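Local coordinates for phosphotransferase (Brucella abortus, PDB 4QPK), which relays phosphoryl groups as a dimeric histidine phosphotransferase in a pathway that controls cell growth, division and intracellular survival of the bacterium, at residues V39-A43 / L44-A48; G63-N66 / N67-L71; I182-G186 / R187-V191. All coordinates share one frame; numbering follows the deposited sequence.

Contact 1. Residues V39-A43 / L44-A48; sequences VTLSA and LDLGA
Ser42 and Asp45 meet at the first turn of helix 43-74, where the serine hydroxyl receives the backbone N-H of the aspartate. The bond from Asp45 N to Ser42 OG measures 3.1 Å and bends modestly, with an angle of 156° at the hydrogen. Ser42 can make it because chi1 of 67° places OG between its own backbone N and carbonyl carbon, within reach of the Asp45 N-H. Asp45 lies alongside the same hydroxyl, its CB and CG each 3.3 Å from Ser42 OG. A water closes a small ring on this side: it accepts from Ser42 N and donates to Asp45 OD1 at 2.7 Å, so the carboxylate reaches the backbone of the capping residue through solvent. Behind the cap the regular helical ladder begins. Leu46 N donates to Ser42 O at 2.9 Å, and Gly47 N follows to Ala43 O at 3.1 Å. Just ahead of the cap, Leu41 folds back over the first turn, its CB 4.3 Å from Leu46 CB and its CD2 4.1 Å from Leu46 CA, forming an apolar contact beside the polar one.

Further out, the backbone N of Leu41 is held by the hydroxyl of Tyr216, and Leu46 packs on Val213 and Leu220 of helix 213-225. Ala43 and Leu46 also touch Leu46 and Ala43 of the second subunit, so the helix start lies at the dimer interface. With the serine as N-cap and the leucine just before it packing on Leu46, four residues after the cap, this is an N-cap with a hydrophobic staple, here opening the first long helix of the dimerization and histidine phosphotransfer domain.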
ATOM      1  N   VAL B  39     -11.672  -2.731  20.213  1.00 52.71           N
ATOM      2  CA  VAL B  39     -10.821  -3.779  19.679  1.00 51.73           C
ATOM      3  C   VAL B  39      -9.487  -3.162  19.284  1.00 43.82           C
ATOM      4  O   VAL B  39      -9.416  -1.969  18.983  1.00 36.26           O
ATOM      5  CB  VAL B  39     -11.499  -4.472  18.467  1.00 43.54           C
ATOM      6  CG1 VAL B  39     -11.782  -3.460  17.362  1.00 47.55           C
ATOM      7  CG2 VAL B  39     -10.671  -5.639  17.939  1.00 50.82           C
ATOM      8  N   THR B  40      -8.429  -3.965  19.284  1.00 41.72           N
ATOM      9  CA  THR B  40      -7.148  -3.487  18.795  1.00 35.13           C
ATOM     10  C   THR B  40      -6.498  -4.499  17.852  1.00 35.55           C
ATOM     11  O   THR B  40      -6.573  -5.712  18.051  1.00 45.75           O
ATOM     12  CB  THR B  40      -6.189  -3.149  19.969  1.00 41.91           C
ATOM     13  OG1 THR B  40      -5.074  -2.398  19.471  1.00 50.49           O
ATOM     14  CG2 THR B  40      -5.681  -4.404  20.653  1.00 41.02           C
ATOM     15  N   LEU B  41      -5.863  -3.983  16.810  1.00 32.29           N
ATOM     16  CA  LEU B  41      -5.156  -4.832  15.859  1.00 30.69           C
ATOM     17  C   LEU B  41      -3.681  -4.770  16.147  1.00 25.75           C
ATOM     18  O   LEU B  41      -3.156  -3.716  16.524  1.00 27.93           O
ATOM     19  CB  LEU B  41      -5.415  -4.418  14.402  1.00 34.29           C
ATOM     20  CG  LEU B  41      -6.704  -4.781  13.660  1.00 35.70           C
ATOM     21  CD1 LEU B  41      -7.960  -4.582  14.501  1.00 45.90           C
ATOM     22  CD2 LEU B  41      -6.787  -3.985  12.349  1.00 28.87           C
ATOM     23  N   SER B  42      -3.014  -5.910  15.977  1.00 29.32           N
ATOM     24  CA  SER B  42      -1.562  -5.962  16.066  1.00 28.31           C
ATOM     25  C   SER B  42      -0.976  -5.112  14.965  1.00 26.25           C
ATOM     26  O   SER B  42      -1.657  -4.822  13.973  1.00 25.21           O
ATOM     27  CB  SER B  42      -1.046  -7.399  15.939  1.00 32.33           C
ATOM     28  OG  SER B  42      -1.289  -7.912  14.637  1.00 27.35           O
ATOM     29  N   ALA B  43       0.288  -4.738  15.123  1.00 21.88           N
ATOM     30  CA  ALA B  43       0.995  -3.977  14.110  1.00 23.06           C
ATOM     31  C   ALA B  43       0.990  -4.731  12.782  1.00 22.92           C
ATOM     32  O   ALA B  43       0.708  -4.149  11.736  1.00 22.06           O
ATOM     33  CB  ALA B  43       2.415  -3.688  14.555  1.00 24.00           C
ATOM     34  N   LEU B  44       1.280  -6.028  12.828  1.00 20.50           N
ATOM     35  CA  LEU B  44       1.284  -6.845  11.612  1.00 21.49           C
ATOM     36  C   LEU B  44      -0.076  -6.885  10.911  1.00 21.78           C
ATOM     37  O   LEU B  44      -0.155  -6.791   9.680  1.00 21.83           O
ATOM     38  CB  LEU B  44       1.734  -8.270  11.932  1.00 23.29           C
ATOM     39  CG  LEU B  44       3.230  -8.411  12.217  1.00 21.84           C
ATOM     40  CD1 LEU B  44       3.513  -9.861  12.623  1.00 25.49           C
ATOM     41  CD2 LEU B  44       4.054  -8.018  10.999  1.00 21.53           C
ATOM     42  N   ASP B  45      -1.144  -7.041  11.684  1.00 22.86           N
ATOM     43  CA  ASP B  45      -2.465  -7.139  11.092  1.00 26.18           C
ATOM     44  C   ASP B  45      -2.967  -5.799  10.562  1.00 23.60           C
ATOM     45  O   ASP B  45      -3.632  -5.762   9.527  1.00 20.13           O
ATOM     46  CB  ASP B  45      -3.456  -7.727  12.091  1.00 24.52           C
ATOM     47  CG  ASP B  45      -3.252  -9.222  12.291  1.00 34.84           C
ATOM     48  OD1 ASP B  45      -3.790  -9.772  13.269  1.00 35.40           O
ATOM     49  OD2 ASP B  45      -2.544  -9.841  11.463  1.00 36.28           O
ATOM     50  N   LEU B  46      -2.661  -4.700  11.251  1.00 21.09           N
ATOM     51  CA  LEU B  46      -3.079  -3.393  10.744  1.00 22.98           C
ATOM     52  C   LEU B  46      -2.368  -3.068   9.431  1.00 21.65           C
ATOM     53  O   LEU B  46      -3.005  -2.647   8.463  1.00 20.88           O
ATOM     54  CB  LEU B  46      -2.816  -2.285  11.774  1.00 22.17           C
ATOM     55  CG  LEU B  46      -3.056  -0.840  11.309  1.00 22.19           C
ATOM     56  CD1 LEU B  46      -4.535  -0.601  10.949  1.00 22.81           C
ATOM     57  CD2 LEU B  46      -2.589   0.143  12.394  1.00 22.51           C
ATOM     58  N   GLY B  47      -1.057  -3.279   9.396  1.00 19.53           N
ATOM     59  CA  GLY B  47      -0.277  -2.996   8.207  1.00 18.67           C
ATOM     60  C   GLY B  47      -0.768  -3.820   7.029  1.00 18.78           C
ATOM     61  O   GLY B  47      -0.907  -3.306   5.921  1.00 18.77           O
ATOM     62  N   ALA B  48      -1.009  -5.107   7.264  1.00 20.10           N
ATOM     63  CA  ALA B  48      -1.483  -5.987   6.191  1.00 17.80           C
ATOM     64  C   ALA B  48      -2.838  -5.552   5.638  1.00 19.86           C
ATOM     65  O   ALA B  48      -3.028  -5.507   4.420  1.00 17.38           O
ATOM     66  CB  ALA B  48      -1.563  -7.437   6.678  1.00 21.10           C
TER
HETATM   67  O   HOH W   1      -4.591  -8.406  15.438  1.00 33.93           O

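Contact 2. Residues G63-N66 / N67-L71; sequences GAIN and NGLEL
Asn66 and Glu70, one turn apart, are joined through the backbone, Glu70 N donating to Asn66 O at 3.0 Å. Three more bonds of the same i to i+4 ladder run beside it: Asn67 N to Gly63 O at 2.9 Å, Gly68 N to Ala64 O at 2.8 Å and Leu69 N to Ile65 O at 3.0 Å. Across the four bonds the N-H...O angles are 151° to 157°, as expected for a regular alpha helix.

Among the polar side chains, Glu70 turns back along the helix. With chi1 at -71°, CG stands anti to its own carbonyl carbon, which brings Glu70 CG within 3.4 Å of Asn66 O. The amide of Asn66 reaches across the dimer interface, where ND2 is hydrogen-bonded to Ser93 OG of the second subunit. Such a bond between helices of different subunits belongs to the helical dimerization and histidine phosphotransfer domain, in which helix 43-74 pairs with helix 78-102 of its own chain and here also meets helix 78-102 of the second subunit.

Apolar contact falls on the face carrying Ile65 and Leu69. The two side chains follow each other along the helix, Ile65 CG2 lying 4.4 Å from Leu69 CD1, while Leu69 CG passes 3.5 Å from Ile65 O. Ile65 also packs on Ser88 and Ala89 of the same chain, Leu69 on Ile85, and both rest on Ala89 of the second subunit.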
ATOM      1  N   GLY B  63      -6.409  -2.880 -14.025  1.00 16.30           N
ATOM      2  CA  GLY B  63      -6.968  -3.836 -14.970  1.00 15.78           C
ATOM      3  C   GLY B  63      -7.463  -3.170 -16.247  1.00 14.56           C
ATOM      4  O   GLY B  63      -7.271  -3.701 -17.339  1.00 16.07           O
ATOM      5  N   ALA B  64      -8.086  -2.005 -16.115  1.00 14.38           N
ATOM      6  CA  ALA B  64      -8.604  -1.289 -17.292  1.00 15.41           C
ATOM      7  C   ALA B  64      -7.472  -0.800 -18.185  1.00 15.33           C
ATOM      8  O   ALA B  64      -7.635  -0.702 -19.403  1.00 14.84           O
ATOM      9  CB  ALA B  64      -9.496  -0.118 -16.880  1.00 13.81           C
ATOM     10  N   ILE B  65      -6.326  -0.461 -17.592  1.00 15.60           N
ATOM     11  CA  ILE B  65      -5.176  -0.116 -18.428  1.00 14.45           C
ATOM     12  C   ILE B  65      -4.811  -1.300 -19.324  1.00 13.05           C
ATOM     13  O   ILE B  65      -4.605  -1.144 -20.536  1.00 15.03           O
ATOM     14  CB  ILE B  65      -3.961   0.278 -17.563  1.00 12.90           C
ATOM     15  CG1 ILE B  65      -4.247   1.592 -16.841  1.00 14.78           C
ATOM     16  CG2 ILE B  65      -2.693   0.352 -18.429  1.00 17.45           C
ATOM     17  CD1 ILE B  65      -3.249   1.905 -15.712  1.00 15.61           C
ATOM     18  N   ASN B  66      -4.749  -2.484 -18.731  1.00 14.00           N
ATOM     19  CA  ASN B  66      -4.446  -3.691 -19.487  1.00 15.77           C
ATOM     20  C   ASN B  66      -5.530  -3.976 -20.541  1.00 16.65           C
ATOM     21  O   ASN B  66      -5.220  -4.355 -21.672  1.00 15.92           O
ATOM     22  CB  ASN B  66      -4.285  -4.864 -18.533  1.00 16.52           C
ATOM     23  CG  ASN B  66      -2.987  -4.792 -17.738  1.00 22.55           C
ATOM     24  OD1 ASN B  66      -2.013  -4.191 -18.188  1.00 27.26           O
ATOM     25  ND2 ASN B  66      -2.980  -5.380 -16.548  1.00 26.86           N
ATOM     26  N   ASN B  67      -6.792  -3.749 -20.184  1.00 15.60           N
ATOM     27  CA  ASN B  67      -7.895  -3.899 -21.154  1.00 16.13           C
ATOM     28  C   ASN B  67      -7.758  -2.956 -22.338  1.00 17.68           C
ATOM     29  O   ASN B  67      -8.033  -3.330 -23.487  1.00 18.26           O
ATOM     30  CB  ASN B  67      -9.260  -3.648 -20.486  1.00 14.10           C
ATOM     31  CG  ASN B  67      -9.597  -4.660 -19.415  1.00 17.82           C
ATOM     32  OD1 ASN B  67      -9.179  -5.832 -19.458  1.00 23.92           O
ATOM     33  ND2 ASN B  67     -10.332  -4.203 -18.418  1.00 14.49           N
ATOM     34  N   GLY B  68      -7.375  -1.714 -22.048  1.00 15.74           N
ATOM     35  CA  GLY B  68      -7.168  -0.705 -23.076  1.00 19.19           C
ATOM     36  C   GLY B  68      -6.086  -1.134 -24.039  1.00 16.06           C
ATOM     37  O   GLY B  68      -6.221  -0.976 -25.260  1.00 17.43           O
ATOM     38  N   LEU B  69      -5.001  -1.686 -23.496  1.00 16.35           N
ATOM     39  CA  LEU B  69      -3.907  -2.175 -24.336  1.00 16.45           C
ATOM     40  C   LEU B  69      -4.383  -3.326 -25.241  1.00 17.97           C
ATOM     41  O   LEU B  69      -3.952  -3.426 -26.391  1.00 19.59           O
ATOM     42  CB  LEU B  69      -2.708  -2.623 -23.486  1.00 18.05           C
ATOM     43  CG  LEU B  69      -1.965  -1.444 -22.844  1.00 18.44           C
ATOM     44  CD1 LEU B  69      -0.946  -1.891 -21.795  1.00 22.50           C
ATOM     45  CD2 LEU B  69      -1.289  -0.605 -23.930  1.00 19.88           C
ATOM     46  N   GLU B  70      -5.258  -4.183 -24.713  1.00 16.79           N
ATOM     47  CA  GLU B  70      -5.828  -5.294 -25.488  1.00 19.92           C
ATOM     48  C   GLU B  70      -6.716  -4.733 -26.610  1.00 20.89           C
ATOM     49  O   GLU B  70      -6.661  -5.195 -27.743  1.00 19.85           O
ATOM     50  CB  GLU B  70      -6.623  -6.245 -24.579  1.00 21.19           C
ATOM     51  CG  GLU B  70      -5.757  -7.091 -23.629  1.00 29.56           C
ATOM     52  CD  GLU B  70      -6.479  -7.548 -22.346  1.00 41.45           C
ATOM     53  OE1 GLU B  70      -7.659  -7.187 -22.113  1.00 35.09           O
ATOM     54  OE2 GLU B  70      -5.846  -8.276 -21.555  1.00 47.05           O
ATOM     55  N   LEU B  71      -7.512  -3.717 -26.303  1.00 21.01           N
ATOM     56  CA  LEU B  71      -8.399  -3.134 -27.312  1.00 19.94           C
ATOM     57  C   LEU B  71      -7.594  -2.428 -28.385  1.00 23.02           C
ATOM     58  O   LEU B  71      -7.952  -2.438 -29.567  1.00 21.78           O
ATOM     59  CB  LEU B  71      -9.404  -2.171 -26.672  1.00 18.83           C
ATOM     60  CG  LEU B  71     -10.461  -2.862 -25.804  1.00 24.44           C
ATOM     61  CD1 LEU B  71     -11.387  -1.840 -25.136  1.00 25.56           C
ATOM     62  CD2 LEU B  71     -11.253  -3.890 -26.599  1.00 26.80           C
TER

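Contact 3. Residues I182-G186 / R187-V191; sequences ITVKG and RMLRV
At the end of strand 178-185, where the chain leaves the five-stranded mixed sheet and doubles back toward helix 193-199, Leu189 returns over Val184. The two side chains meet at a slant, with one methyl of each carrying the contact: Val184 CG2 and Leu189 CD1 stand 4.1 Å apart. The same leucine methyl sits still closer to the backbone, 3.6 Å from Val184 O, and 4.2 Å from Lys185 CA, so it covers the last peptide of the strand as well as the valine. Leu189 reaches this place with chi1 of -151°, its CG roughly opposite its own backbone N and beside the carbonyl carbon. From the strand side Val184 offers the branch held between its backbone N and carbonyl carbon.

The sheet belongs to the C-terminal domain, which resembles the catalytic and ATP-binding domain of histidine kinases but lacks regions required to bind ATP. In it, strand 178-185 lies between strands 166-173 and 238-242, and Ile238 of the latter touches both Val184 and Leu189, making the pair part of a larger apolar cluster. Gly186, fully extended at phi 177° and psi 170°, carries the chain out of the strand to Arg187, whose backbone bends the chain so that Leu189 comes back over the strand. Met188 points away from the strand and packs on Pro162 and Arg163. Lys185 also leaves the contact, its NZ forming a salt bridge with Asp237.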
ATOM      1  N   ILE B 182     -16.740  17.872   7.978  1.00 17.86           N
ATOM      2  CA  ILE B 182     -17.049  17.205   6.721  1.00 17.64           C
ATOM      3  C   ILE B 182     -18.559  17.059   6.627  1.00 19.22           C
ATOM      4  O   ILE B 182     -19.177  16.355   7.434  1.00 22.35           O
ATOM      5  CB  ILE B 182     -16.361  15.822   6.626  1.00 19.40           C
ATOM      6  CG1 ILE B 182     -14.875  15.992   6.305  1.00 26.41           C
ATOM      7  CG2 ILE B 182     -16.968  14.989   5.519  1.00 21.36           C
ATOM      8  CD1 ILE B 182     -14.015  16.387   7.489  1.00 28.49           C
ATOM      9  N   THR B 183     -19.146  17.745   5.654  1.00 19.46           N
ATOM     10  CA  THR B 183     -20.595  17.771   5.497  1.00 19.46           C
ATOM     11  C   THR B 183     -21.022  17.096   4.202  1.00 17.42           C
ATOM     12  O   THR B 183     -20.584  17.490   3.118  1.00 20.75           O
ATOM     13  CB  THR B 183     -21.132  19.219   5.511  1.00 17.62           C
ATOM     14  OG1 THR B 183     -20.664  19.895   6.683  1.00 20.61           O
ATOM     15  CG2 THR B 183     -22.661  19.203   5.513  1.00 23.25           C
ATOM     16  N   VAL B 184     -21.860  16.071   4.313  1.00 19.08           N
ATOM     17  CA  VAL B 184     -22.342  15.377   3.126  1.00 18.16           C
ATOM     18  C   VAL B 184     -23.861  15.467   2.953  1.00 21.39           C
ATOM     19  O   VAL B 184     -24.628  15.453   3.919  1.00 23.09           O
ATOM     20  CB  VAL B 184     -21.915  13.885   3.116  1.00 24.73           C
ATOM     21  CG1 VAL B 184     -20.395  13.777   2.989  1.00 20.87           C
ATOM     22  CG2 VAL B 184     -22.401  13.160   4.366  1.00 22.57           C
ATOM     23  N   LYS B 185     -24.253  15.597   1.692  1.00 22.52           N
ATOM     24  CA  LYS B 185     -25.653  15.639   1.262  1.00 26.16           C
ATOM     25  C   LYS B 185     -25.807  14.796   0.024  1.00 26.42           C
ATOM     26  O   LYS B 185     -24.927  14.793  -0.828  1.00 29.07           O
ATOM     27  CB  LYS B 185     -26.089  17.076   0.982  1.00 24.72           C
ATOM     28  CG  LYS B 185     -26.331  17.815   2.243  1.00 38.95           C
ATOM     29  CD  LYS B 185     -26.083  19.293   2.171  1.00 45.83           C
ATOM     30  CE  LYS B 185     -26.287  19.791   3.580  1.00 33.20           C
ATOM     31  NZ  LYS B 185     -25.661  20.997   4.057  1.00 28.72           N
ATOM     32  N   GLY B 186     -26.927  14.089  -0.086  1.00 30.51           N
ATOM     33  CA  GLY B 186     -27.192  13.283  -1.265  1.00 24.52           C
ATOM     34  C   GLY B 186     -28.495  12.521  -1.127  1.00 34.84           C
ATOM     35  O   GLY B 186     -29.062  12.461  -0.036  1.00 34.05           O
ATOM     36  N   ARG B 187     -28.952  11.905  -2.216  1.00 33.14           N
ATOM     37  CA  ARG B 187     -30.245  11.223  -2.210  1.00 33.47           C
ATOM     38  C   ARG B 187     -30.243  10.056  -1.226  1.00 43.26           C
ATOM     39  O   ARG B 187     -31.265   9.761  -0.598  1.00 40.67           O
ATOM     40  CB  ARG B 187     -30.620  10.733  -3.609  1.00 44.17           C
ATOM     41  CG  ARG B 187     -31.916   9.927  -3.628  1.00 63.70           C
ATOM     42  CD  ARG B 187     -32.307   9.439  -5.021  1.00 79.97           C
ATOM     43  NE  ARG B 187     -31.749  10.268  -6.084  1.00 87.35           N
ATOM     44  CZ  ARG B 187     -32.390  10.566  -7.210  1.00 88.45           C
ATOM     45  NH1 ARG B 187     -33.619  10.112  -7.417  1.00 88.04           N
ATOM     46  NH2 ARG B 187     -31.807  11.330  -8.123  1.00 86.19           N
ATOM     47  N   MET B 188     -29.099   9.398  -1.073  1.00 34.53           N
ATOM     48  CA  MET B 188     -28.985   8.419  -0.008  1.00 41.87           C
ATOM     49  C   MET B 188     -28.019   8.925   1.049  1.00 40.44           C
ATOM     50  O   MET B 188     -26.852   9.190   0.779  1.00 31.27           O
ATOM     51  CB  MET B 188     -28.533   7.064  -0.536  1.00 38.81           C
ATOM     52  CG  MET B 188     -28.544   6.003   0.555  1.00 51.49           C
ATOM     53  SD  MET B 188     -28.162   4.344  -0.024  1.00 72.33           S
ATOM     54  CE  MET B 188     -29.614   3.966  -0.988  1.00 71.24           C
ATOM     55  N   LEU B 189     -28.538   9.040   2.259  1.00 33.53           N
ATOM     56  CA  LEU B 189     -27.779   9.540   3.388  1.00 30.92           C
ATOM     57  C   LEU B 189     -27.790   8.499   4.485  1.00 33.48           C
ATOM     58  O   LEU B 189     -28.846   8.219   5.056  1.00 31.60           O
ATOM     59  CB  LEU B 189     -28.397  10.851   3.868  1.00 35.55           C
ATOM     60  CG  LEU B 189     -27.622  11.968   4.542  1.00 39.79           C
ATOM     61  CD1 LEU B 189     -26.365  12.325   3.766  1.00 31.86           C
ATOM     62  CD2 LEU B 189     -28.561  13.163   4.650  1.00 32.35           C
ATOM     63  N   ARG B 190     -26.632   7.926   4.800  1.00 28.21           N
ATOM     64  CA  ARG B 190     -26.563   6.975   5.903  1.00 31.21           C
ATOM     65  C   ARG B 190     -25.170   6.903   6.494  1.00 28.78           C
ATOM     66  O   ARG B 190     -24.194   6.781   5.758  1.00 32.36           O
ATOM     67  CB  ARG B 190     -26.998   5.581   5.442  1.00 34.34           C
ATOM     68  CG  ARG B 190     -26.322   5.097   4.177  1.00 38.97           C
ATOM     69  N   VAL B 191     -25.066   6.999   7.814  1.00 28.92           N
ATOM     70  CA  VAL B 191     -23.771   6.785   8.447  1.00 30.40           C
ATOM     71  C   VAL B 191     -23.336   5.353   8.159  1.00 32.61           C
ATOM     72  O   VAL B 191     -24.109   4.419   8.372  1.00 31.15           O
ATOM     73  CB  VAL B 191     -23.821   7.031   9.961  1.00 30.55           C
ATOM     74  CG1 VAL B 191     -22.454   6.789  10.583  1.00 34.03           C
ATOM     75  CG2 VAL B 191     -24.316   8.444  10.252  1.00 30.08           C
TER

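Overall arrangement
From the N terminus the three contacts come in series; none nests within or crosses another, and each is local to one continuous piece of chain: a helix start, a helix interior and a bend after a strand. Contact 1 ends the leading loop and starts helix 43-74, beside helix 213-225 of the C-terminal domain. Contact 2 lies farther along that helix, its centre about 35 Å from that of contact 1, against helix 78-102, and closes no loop. Both touch the second subunit, so helix 43-74 lines the dimer interface at two levels. Contact 3 closes the bend after strand 178-185, in the C-terminal domain. Its nearest atoms are about 16 Å from contact 1 and 26 Å from contact 2.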